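Local coordinates for gene 12 protein (Mycobacterium phage D29, PDB 3HC7) that cleaves the ester junction between mycolic acids and the arabinogalactan–peptidoglycan of the host cell wall, helping the phage lyse mycobacteria, at residues A[79-84]-A[240-245]. Sequence-based numbering, arbitrary orientation.
Sequences AGYSQG and HLYNRY
With CG of Y81 turned anti to its own nitrogen (chi1 168°), the phenol reaches out from the end of strand 76-81 to the backbone of H240. Y81 OH donates to H240 O over 2.6 Å, a short bond in which the C=O...donor angle is 145° and the hydroxyl stands 30° from the carbonyl plane. H240 O lies at the edge of the phenol ring, near its plane. L241 CD2 lies 3.7 Å from Y81 OH, while farther back along the ring Y81 CE1 meets Y242 CD2 obliquely at 4.2 Å. Segment 79-84 carries the GxSxG pattern (G80, S82, G84), consistent with the nucleophile elbow of the alpha/beta-hydrolase fold to which cutinases belong, and the active-site serine S82 occupies the turn between the strand and helix 83-96 with a strained backbone of positive phi. Through its bond to H240 O, Y81, next to the nucleophile, ties the turn to the main chain of the active-site histidine, in the loop before helix 245-251. S82 CB lies 4.0 Å above one face of the Y81 ring, and the rotation of the H240 side chain, with CG between N and the carbonyl carbon, brings one imidazole face under L241 CG, which sits over its centre. Y242 OH hydrogen-bonds to H163 N and to D166, the probable acid of the triad.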
loop_
_atom_site.group_PDB
_atom_site.type_symbol
_atom_site.label_atom_id
_atom_site.label_comp_id
_atom_site.label_asym_id
_atom_site.label_seq_id
_atom_site.Cartn_x
_atom_site.Cartn_y
_atom_site.Cartn_z
ATOM N N ALA A 79 -5.814 -7.138 -2.389
ATOM C CA ALA A 79 -5.049 -6.426 -3.402
ATOM C C ALA A 79 -5.095 -4.931 -3.144
ATOM O O ALA A 79 -6.169 -4.333 -3.066
ATOM C CB ALA A 79 -5.584 -6.738 -4.796
ATOM N N GLY A 80 -3.920 -4.330 -3.024
ATOM C CA GLY A 80 -3.823 -2.905 -2.775
ATOM C C GLY A 80 -2.697 -2.267 -3.559
ATOM O O GLY A 80 -1.648 -2.875 -3.773
ATOM N N TYR A 81 -2.921 -1.023 -3.966
ATOM C CA TYR A 81 -1.967 -0.261 -4.764
ATOM C C TYR A 81 -1.587 1.020 -4.033
ATOM O O TYR A 81 -2.459 1.745 -3.552
ATOM C CB TYR A 81 -2.597 0.050 -6.124
ATOM C CG TYR A 81 -1.878 1.070 -6.981
ATOM C CD1 TYR A 81 -0.498 1.028 -7.151
ATOM C CD2 TYR A 81 -2.592 2.050 -7.655
ATOM C CE1 TYR A 81 0.153 1.954 -7.946
ATOM C CE2 TYR A 81 -1.953 2.982 -8.453
ATOM C CZ TYR A 81 -0.586 2.930 -8.595
ATOM O OH TYR A 81 0.042 3.859 -9.391
ATOM N N SER A 82 -0.282 1.277 -3.943
ATOM C CA SER A 82 0.286 2.479 -3.318
ATOM C C SER A 82 -0.263 2.739 -1.909
ATOM O O SER A 82 -0.055 1.919 -1.028
ATOM C CB SER A 82 0.247 3.713 -4.252
ATOM O OG SER A 82 -0.930 4.491 -4.137
ATOM N N GLN A 83 -0.943 3.856 -1.666
ATOM C CA GLN A 83 -1.543 4.027 -0.341
ATOM C C GLN A 83 -2.373 2.783 0.007
ATOM O O GLN A 83 -2.438 2.353 1.165
ATOM C CB GLN A 83 -2.401 5.292 -0.271
ATOM C CG GLN A 83 -3.097 5.474 1.076
ATOM C CD GLN A 83 -3.906 6.766 1.164
ATOM O OE1 GLN A 83 -4.752 6.919 2.043
ATOM N NE2 GLN A 83 -3.645 7.699 0.254
ATOM N N GLY A 84 -2.993 2.198 -1.014
ATOM C CA GLY A 84 -3.779 0.989 -0.851
ATOM C C GLY A 84 -2.940 -0.189 -0.396
ATOM O O GLY A 84 -3.427 -1.062 0.323
ATOM N N HIS A 240 5.614 4.591 -11.487
ATOM C CA HIS A 240 4.724 4.365 -10.352
ATOM C C HIS A 240 3.433 3.681 -10.797
ATOM O O HIS A 240 2.544 3.440 -9.985
ATOM C CB HIS A 240 4.401 5.688 -9.648
ATOM C CG HIS A 240 3.748 6.694 -10.543
ATOM N ND1 HIS A 240 2.424 7.053 -10.420
ATOM C CD2 HIS A 240 4.232 7.400 -11.592
ATOM C CE1 HIS A 240 2.123 7.948 -11.343
ATOM N NE2 HIS A 240 3.203 8.174 -12.070
ATOM N N LEU A 241 3.337 3.391 -12.093
ATOM C CA LEU A 241 2.177 2.717 -12.670
ATOM C C LEU A 241 2.559 1.277 -12.994
ATOM O O LEU A 241 3.739 0.970 -13.172
ATOM C CB LEU A 241 1.709 3.436 -13.948
ATOM C CG LEU A 241 1.452 4.943 -13.854
ATOM C CD1 LEU A 241 1.024 5.506 -15.204
ATOM C CD2 LEU A 241 0.417 5.257 -12.785
ATOM N N TYR A 242 1.568 0.394 -13.075
ATOM C CA TYR A 242 1.837 -1.027 -13.295
ATOM C C TYR A 242 0.888 -1.683 -14.288
ATOM O O TYR A 242 -0.276 -1.306 -14.400
ATOM C CB TYR A 242 1.803 -1.794 -11.959
ATOM C CG TYR A 242 2.941 -1.419 -11.037
ATOM C CD1 TYR A 242 4.095 -2.187 -10.983
ATOM C CD2 TYR A 242 2.872 -0.279 -10.243
ATOM C CE1 TYR A 242 5.141 -1.843 -10.160
ATOM C CE2 TYR A 242 3.915 0.076 -9.414
ATOM C CZ TYR A 242 5.046 -0.709 -9.379
ATOM O OH TYR A 242 6.089 -0.363 -8.556
ATOM N N ASN A 243 1.409 -2.670 -15.011
ATOM C CA ASN A 243 0.591 -3.590 -15.786
ATOM C C ASN A 243 -0.027 -4.627 -14.842
ATOM O O ASN A 243 0.690 -5.306 -14.107
ATOM C CB ASN A 243 1.456 -4.282 -16.837
ATOM C CG ASN A 243 0.744 -5.440 -17.515
ATOM O OD1 ASN A 243 -0.474 -5.425 -17.678
ATOM N ND2 ASN A 243 1.508 -6.450 -17.914
ATOM N N ARG A 244 -1.352 -4.750 -14.871
ATOM C CA ARG A 244 -2.083 -5.578 -13.908
ATOM C C ARG A 244 -2.228 -7.050 -14.286
ATOM O O ARG A 244 -2.692 -7.855 -13.475
ATOM C CB ARG A 244 -3.487 -5.008 -13.689
ATOM C CG ARG A 244 -4.490 -5.378 -14.784
ATOM C CD ARG A 244 -5.849 -4.750 -14.517
ATOM N NE ARG A 244 -6.826 -5.090 -15.545
ATOM C CZ ARG A 244 -7.039 -4.370 -16.643
ATOM N NH1 ARG A 244 -6.344 -3.256 -16.864
ATOM N NH2 ARG A 244 -7.954 -4.762 -17.523
ATOM N N TYR A 245 -1.855 -7.409 -15.506
ATOM C CA TYR A 245 -2.179 -8.745 -16.008
ATOM C C TYR A 245 -1.495 -9.919 -15.288
ATOM O O TYR A 245 -2.159 -10.902 -14.956
ATOM C CB TYR A 245 -2.048 -8.816 -17.532
ATOM C CG TYR A 245 -3.168 -8.059 -18.212
ATOM C CD1 TYR A 245 -4.474 -8.522 -18.146
ATOM C CD2 TYR A 245 -2.928 -6.871 -18.883
ATOM C CE1 TYR A 245 -5.509 -7.835 -18.745
ATOM C CE2 TYR A 245 -3.959 -6.173 -19.490
ATOM C CZ TYR A 245 -5.248 -6.661 -19.416
ATOM O OH TYR A 245 -6.282 -5.976 -20.016
#